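Local coordinates for exotoxin 5 (Staphylococcus aureus subsp. aureus COL, PDB 3R2I), which is a secreted staphylococcal superantigen-like protein of unknown function, built from an OB-fold domain and a beta-grasp domain, at residues 57-69 with 222-234. Sequence-based numbering, arbitrary orientation.
Sequences KYYINMLHQYYSE and DLSEKLSFERMFD
Lys-226 and three tyrosines of helix 57-68 illustrate how an extended loop can be held against a helix by aromatic side chains, one used by its face and two by their hydroxyls. The lysine keeps all four torsions anti (chi1 -179°), which carries CE and NZ out across the Tyr-66 side chain at about a right angle. Its CE lies over one ring face, 3.5 Å from the centroid, in a CH-pi contact; NZ continues over the same ring as an off-centre cation-pi partner, 31° from the ring normal. Glu-125 fixes both polar ends, forming a salt bridge with Lys-226 NZ and a hydrogen bond with Tyr-66 OH. Met-232 approaches Tyr-66 from the opposite direction and sets its CE 3.6 Å from the OH.

The other two tyrosines offer their hydroxyls to consecutive backbone amides. Lys-226 N donates to Tyr-59 OH over 3.2 Å, and Leu-227 N donates to Tyr-67 OH over 3.1 Å, the latter almost straight at 174°. Lys-226 N and Glu-225 CA lie at the edge of the Tyr-59 ring, Leu-227 N and Lys-226 CA at that of Tyr-67. In this two-domain superantigen-like fold the helix precedes the OB-fold strands, whereas the loop lies in the beta-grasp domain, between strands 218-222 and 235-237; Asp-186 of helix 182-197 also bonds Tyr-67 OH.

Between Tyr-59 and Tyr-67, Leu-63 fills the interval with its two methyls: CD2 lies 3.7 Å from Lys-226 N, while CD1 faces the carbonyl oxygens of Leu-223 and Ser-224 in the type I turn 222-225. There Ser-224 N donates to Asp-222 OD1, an Asx turn, and Ser-224 OG adds a second bond from the same face of the carboxylate plane.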
loop_
_atom_site.group_PDB
_atom_site.type_symbol
_atom_site.label_atom_id
_atom_site.label_comp_id
_atom_site.label_asym_id
_atom_site.label_seq_id
_atom_site.Cartn_x
_atom_site.Cartn_y
_atom_site.Cartn_z
ATOM N N LYS A 57 1.795 5.257 -22.882
ATOM C CA LYS A 57 2.072 3.911 -23.405
ATOM C C LYS A 57 2.971 3.081 -22.462
ATOM O O LYS A 57 2.504 2.099 -21.878
ATOM C CB LYS A 57 2.684 4.015 -24.822
ATOM C CG LYS A 57 2.948 2.680 -25.537
ATOM C CD LYS A 57 3.523 2.893 -26.949
ATOM C CE LYS A 57 3.839 1.559 -27.634
ATOM N NZ LYS A 57 4.500 1.711 -28.964
ATOM N N TYR A 58 4.231 3.495 -22.283
ATOM C CA TYR A 58 5.184 2.766 -21.416
ATOM C C TYR A 58 4.929 2.967 -19.912
ATOM O O TYR A 58 5.199 2.070 -19.112
ATOM C CB TYR A 58 6.639 3.154 -21.737
ATOM C CG TYR A 58 7.061 2.882 -23.171
ATOM C CD1 TYR A 58 7.686 1.685 -23.527
ATOM C CD2 TYR A 58 6.831 3.831 -24.177
ATOM C CE1 TYR A 58 8.079 1.440 -24.851
ATOM C CE2 TYR A 58 7.212 3.595 -25.498
ATOM C CZ TYR A 58 7.838 2.402 -25.830
ATOM O OH TYR A 58 8.214 2.182 -27.141
ATOM N N TYR A 59 4.420 4.136 -19.526
ATOM C CA TYR A 59 4.147 4.417 -18.115
ATOM C C TYR A 59 3.013 3.514 -17.553
ATOM O O TYR A 59 3.114 3.023 -16.423
ATOM C CB TYR A 59 3.849 5.913 -17.890
ATOM C CG TYR A 59 3.845 6.292 -16.414
ATOM C CD1 TYR A 59 5.044 6.562 -15.733
ATOM C CD2 TYR A 59 2.657 6.372 -15.697
ATOM C CE1 TYR A 59 5.046 6.886 -14.361
ATOM C CE2 TYR A 59 2.653 6.707 -14.331
ATOM C CZ TYR A 59 3.845 6.955 -13.671
ATOM O OH TYR A 59 3.830 7.275 -12.330
ATOM N N ILE A 60 1.954 3.309 -18.342
ATOM C CA ILE A 60 0.819 2.438 -17.978
ATOM C C ILE A 60 1.232 0.938 -17.879
ATOM O O ILE A 60 0.742 0.229 -16.998
ATOM C CB ILE A 60 -0.390 2.660 -18.929
ATOM C CG1 ILE A 60 -1.013 4.047 -18.653
ATOM C CG2 ILE A 60 -1.427 1.553 -18.743
ATOM C CD1 ILE A 60 -2.121 4.494 -19.654
ATOM N N ASN A 61 2.130 0.477 -18.763
ATOM C CA ASN A 61 2.655 -0.881 -18.689
ATOM C C ASN A 61 3.425 -1.002 -17.375
ATOM O O ASN A 61 3.460 -2.060 -16.745
ATOM C CB ASN A 61 3.641 -1.196 -19.823
ATOM C CG ASN A 61 2.983 -1.323 -21.176
ATOM O OD1 ASN A 61 1.754 -1.318 -21.303
ATOM N ND2 ASN A 61 3.816 -1.477 -22.220
ATOM N N MET A 62 4.112 0.071 -17.011
ATOM C CA MET A 62 4.868 0.110 -15.762
ATOM C C MET A 62 3.923 -0.013 -14.560
ATOM O O MET A 62 4.148 -0.793 -13.644
ATOM C CB MET A 62 5.663 1.415 -15.695
ATOM C CG MET A 62 6.489 1.619 -14.405
ATOM S SD MET A 62 5.572 2.151 -12.921
ATOM C CE MET A 62 4.938 3.736 -13.530
ATOM N N LEU A 63 2.871 0.784 -14.556
ATOM C CA LEU A 63 1.870 0.724 -13.489
ATOM C C LEU A 63 1.291 -0.687 -13.359
ATOM O O LEU A 63 1.209 -1.213 -12.277
ATOM C CB LEU A 63 0.759 1.734 -13.733
ATOM C CG LEU A 63 1.186 3.199 -13.549
ATOM C CD1 LEU A 63 0.115 4.176 -14.032
ATOM C CD2 LEU A 63 1.581 3.471 -12.078
ATOM N N HIS A 64 0.931 -1.290 -14.481
ATOM C CA HIS A 64 0.370 -2.618 -14.502
ATOM C C HIS A 64 1.358 -3.619 -13.933
ATOM O O HIS A 64 0.986 -4.484 -13.166
ATOM C CB HIS A 64 0.053 -3.027 -15.928
ATOM C CG HIS A 64 -0.585 -4.370 -16.013
ATOM N ND1 HIS A 64 0.143 -5.528 -16.179
ATOM C CD2 HIS A 64 -1.879 -4.746 -15.889
ATOM C CE1 HIS A 64 -0.678 -6.560 -16.154
ATOM N NE2 HIS A 64 -1.912 -6.112 -16.000
ATOM N N GLN A 65 2.614 -3.533 -14.337
ATOM C CA GLN A 65 3.603 -4.454 -13.801
ATOM C C GLN A 65 3.781 -4.217 -12.323
ATOM O O GLN A 65 3.765 -5.135 -11.537
ATOM C CB GLN A 65 4.932 -4.342 -14.569
ATOM C CG GLN A 65 6.189 -4.882 -13.850
ATOM C CD GLN A 65 6.941 -3.834 -12.966
ATOM O OE1 GLN A 65 7.772 -4.214 -12.127
ATOM N NE2 GLN A 65 6.682 -2.515 -13.189
ATOM N N TYR A 66 3.887 -2.969 -11.923
ATOM C CA TYR A 66 4.130 -2.688 -10.508
ATOM C C TYR A 66 3.013 -3.141 -9.556
ATOM O O TYR A 66 3.233 -3.888 -8.583
ATOM C CB TYR A 66 4.381 -1.218 -10.353
ATOM C CG TYR A 66 4.741 -0.838 -8.966
ATOM C CD1 TYR A 66 6.037 -0.970 -8.508
ATOM C CD2 TYR A 66 3.779 -0.348 -8.101
ATOM C CE1 TYR A 66 6.345 -0.659 -7.233
ATOM C CE2 TYR A 66 4.097 0.002 -6.845
ATOM C CZ TYR A 66 5.362 -0.147 -6.403
ATOM O OH TYR A 66 5.647 0.256 -5.111
ATOM N N TYR A 67 1.801 -2.736 -9.899
ATOM C CA TYR A 67 0.639 -3.050 -9.112
ATOM C C TYR A 67 0.086 -4.485 -9.238
ATOM O O TYR A 67 -0.892 -4.807 -8.554
ATOM C CB TYR A 67 -0.422 -1.991 -9.348
ATOM C CG TYR A 67 -0.082 -0.713 -8.643
ATOM C CD1 TYR A 67 -0.190 -0.630 -7.258
ATOM C CD2 TYR A 67 0.331 0.418 -9.336
ATOM C CE1 TYR A 67 0.106 0.531 -6.589
ATOM C CE2 TYR A 67 0.646 1.597 -8.648
ATOM C CZ TYR A 67 0.518 1.641 -7.297
ATOM O OH TYR A 67 0.762 2.810 -6.629
ATOM N N SER A 68 0.709 -5.299 -10.096
ATOM C CA SER A 68 0.397 -6.734 -10.317
ATOM C C SER A 68 1.343 -7.650 -9.560
ATOM O O SER A 68 1.167 -8.874 -9.546
ATOM C CB SER A 68 0.657 -7.141 -11.777
ATOM O OG SER A 68 -0.349 -6.686 -12.617
ATOM N N GLU A 69 2.412 -7.077 -9.041
ATOM C CA GLU A 69 3.420 -7.848 -8.351
ATOM C C GLU A 69 2.892 -8.472 -7.052
ATOM O O GLU A 69 1.915 -8.014 -6.475
ATOM C CB GLU A 69 4.619 -6.931 -8.073
ATOM C CG GLU A 69 5.873 -7.643 -7.610
ATOM C CD GLU A 69 6.474 -8.540 -8.672
ATOM O OE1 GLU A 69 6.569 -8.097 -9.843
ATOM O OE2 GLU A 69 6.891 -9.665 -8.323
ATOM N N ASP A 222 -4.428 9.396 -7.032
ATOM C CA ASP A 222 -4.677 9.531 -8.465
ATOM C C ASP A 222 -4.180 8.247 -9.146
ATOM O O ASP A 222 -2.994 7.909 -9.043
ATOM C CB ASP A 222 -3.962 10.791 -8.927
ATOM C CG ASP A 222 -4.012 11.015 -10.417
ATOM O OD1 ASP A 222 -4.569 10.192 -11.171
ATOM O OD2 ASP A 222 -3.439 12.043 -10.832
ATOM N N LEU A 223 -5.089 7.516 -9.799
ATOM C CA LEU A 223 -4.739 6.271 -10.484
ATOM C C LEU A 223 -3.785 6.402 -11.662
ATOM O O LEU A 223 -3.142 5.399 -12.054
ATOM C CB LEU A 223 -6.000 5.520 -10.943
ATOM C CG LEU A 223 -6.952 5.038 -9.839
ATOM C CD1 LEU A 223 -8.208 4.389 -10.376
ATOM C CD2 LEU A 223 -6.182 4.077 -8.905
ATOM N N SER A 224 -3.655 7.617 -12.211
ATOM C CA SER A 224 -2.795 7.846 -13.370
ATOM C C SER A 224 -1.295 7.928 -13.045
ATOM O O SER A 224 -0.473 8.052 -13.935
ATOM C CB SER A 224 -3.217 9.133 -14.087
ATOM O OG SER A 224 -2.829 10.266 -13.325
ATOM N N GLU A 225 -0.956 7.868 -11.764
ATOM C CA GLU A 225 0.412 7.902 -11.326
ATOM C C GLU A 225 0.601 6.900 -10.199
ATOM O O GLU A 225 -0.327 6.609 -9.451
ATOM C CB GLU A 225 0.744 9.253 -10.677
ATOM C CG GLU A 225 0.677 10.504 -11.519
ATOM C CD GLU A 225 1.254 11.724 -10.757
ATOM O OE1 GLU A 225 1.812 12.643 -11.408
ATOM O OE2 GLU A 225 1.194 11.741 -9.502
ATOM N N LYS A 226 1.835 6.486 -9.999
ATOM C CA LYS A 226 2.214 5.587 -8.911
ATOM C C LYS A 226 2.243 6.377 -7.621
ATOM O O LYS A 226 2.642 7.552 -7.619
ATOM C CB LYS A 226 3.622 5.106 -9.190
ATOM C CG LYS A 226 4.238 4.127 -8.186
ATOM C CD LYS A 226 5.626 3.712 -8.711
ATOM C CE LYS A 226 6.324 2.764 -7.750
ATOM N NZ LYS A 226 7.690 2.368 -8.170
ATOM N N LEU A 227 1.874 5.753 -6.512
ATOM C CA LEU A 227 1.891 6.488 -5.242
ATOM C C LEU A 227 3.313 7.051 -5.031
ATOM O O LEU A 227 4.269 6.363 -5.342
ATOM C CB LEU A 227 1.514 5.559 -4.091
ATOM C CG LEU A 227 1.245 6.188 -2.724
ATOM C CD1 LEU A 227 -0.005 7.046 -2.797
ATOM C CD2 LEU A 227 1.059 5.052 -1.709
ATOM N N SER A 228 3.463 8.283 -4.530
ATOM C CA SER A 228 4.794 8.836 -4.346
ATOM C C SER A 228 5.484 8.046 -3.246
ATOM O O SER A 228 4.837 7.496 -2.392
ATOM C CB SER A 228 4.745 10.310 -3.927
ATOM O OG SER A 228 4.091 10.405 -2.661
ATOM N N PHE A 229 6.801 7.988 -3.262
ATOM C CA PHE A 229 7.506 7.283 -2.204
ATOM C C PHE A 229 7.233 7.872 -0.828
ATOM O O PHE A 229 7.199 7.154 0.163
ATOM C CB PHE A 229 9.036 7.282 -2.440
ATOM C CG PHE A 229 9.455 6.547 -3.688
ATOM C CD1 PHE A 229 10.106 7.201 -4.705
ATOM C CD2 PHE A 229 9.132 5.200 -3.853
ATOM C CE1 PHE A 229 10.497 6.525 -5.867
ATOM C CE2 PHE A 229 9.494 4.507 -4.995
ATOM C CZ PHE A 229 10.170 5.172 -6.023
ATOM N N GLU A 230 7.063 9.175 -0.744
ATOM C CA GLU A 230 6.835 9.763 0.565
ATOM C C GLU A 230 5.509 9.333 1.238
ATOM O O GLU A 230 5.432 9.192 2.477
ATOM C CB GLU A 230 6.987 11.271 0.506
ATOM C CG GLU A 230 6.947 11.896 1.926
ATOM C CD GLU A 230 7.795 13.156 2.067
ATOM O OE1 GLU A 230 7.190 14.216 2.361
ATOM O OE2 GLU A 230 9.047 13.084 1.859
ATOM N N ARG A 231 4.493 9.042 0.428
ATOM C CA ARG A 231 3.210 8.642 0.963
ATOM C C ARG A 231 3.198 7.169 1.339
ATOM O O ARG A 231 2.309 6.694 2.012
ATOM C CB ARG A 231 2.111 9.022 0.004
ATOM C CG ARG A 231 2.048 10.549 -0.200
ATOM C CD ARG A 231 0.993 10.907 -1.248
ATOM N NE ARG A 231 -0.379 10.686 -0.793
ATOM C CZ ARG A 231 -1.466 10.690 -1.579
ATOM N NH1 ARG A 231 -1.371 10.798 -2.902
ATOM N NH2 ARG A 231 -2.672 10.544 -1.037
ATOM N N MET A 232 4.228 6.456 0.944
ATOM C CA MET A 232 4.356 5.057 1.296
ATOM C C MET A 232 4.686 4.878 2.789
ATOM O O MET A 232 4.759 3.733 3.280
ATOM C CB MET A 232 5.427 4.393 0.432
ATOM C CG MET A 232 5.041 4.260 -1.017
ATOM S SD MET A 232 6.295 3.407 -1.954
ATOM C CE MET A 232 5.495 3.483 -3.573
ATOM N N PHE A 233 4.892 5.987 3.506
ATOM C CA PHE A 233 5.146 5.929 4.956
ATOM C C PHE A 233 3.937 6.308 5.791
ATOM O O PHE A 233 3.922 6.030 6.976
ATOM C CB PHE A 233 6.329 6.804 5.353
ATOM C CG PHE A 233 7.594 6.382 4.697
ATOM C CD1 PHE A 233 8.452 5.509 5.326
ATOM C CD2 PHE A 233 7.860 6.768 3.400
ATOM C CE1 PHE A 233 9.585 5.073 4.690
ATOM C CE2 PHE A 233 9.005 6.337 2.751
ATOM C CZ PHE A 233 9.871 5.507 3.385
ATOM N N ASP A 234 2.935 6.952 5.189
ATOM C CA ASP A 234 1.747 7.339 5.936
ATOM C C ASP A 234 1.002 6.112 6.434
ATOM O O ASP A 234 0.819 5.121 5.723
ATOM C CB ASP A 234 0.779 8.151 5.094
ATOM C CG ASP A 234 1.351 9.451 4.610
ATOM O OD1 ASP A 234 2.527 9.778 4.867
ATOM O OD2 ASP A 234 0.579 10.160 3.948
#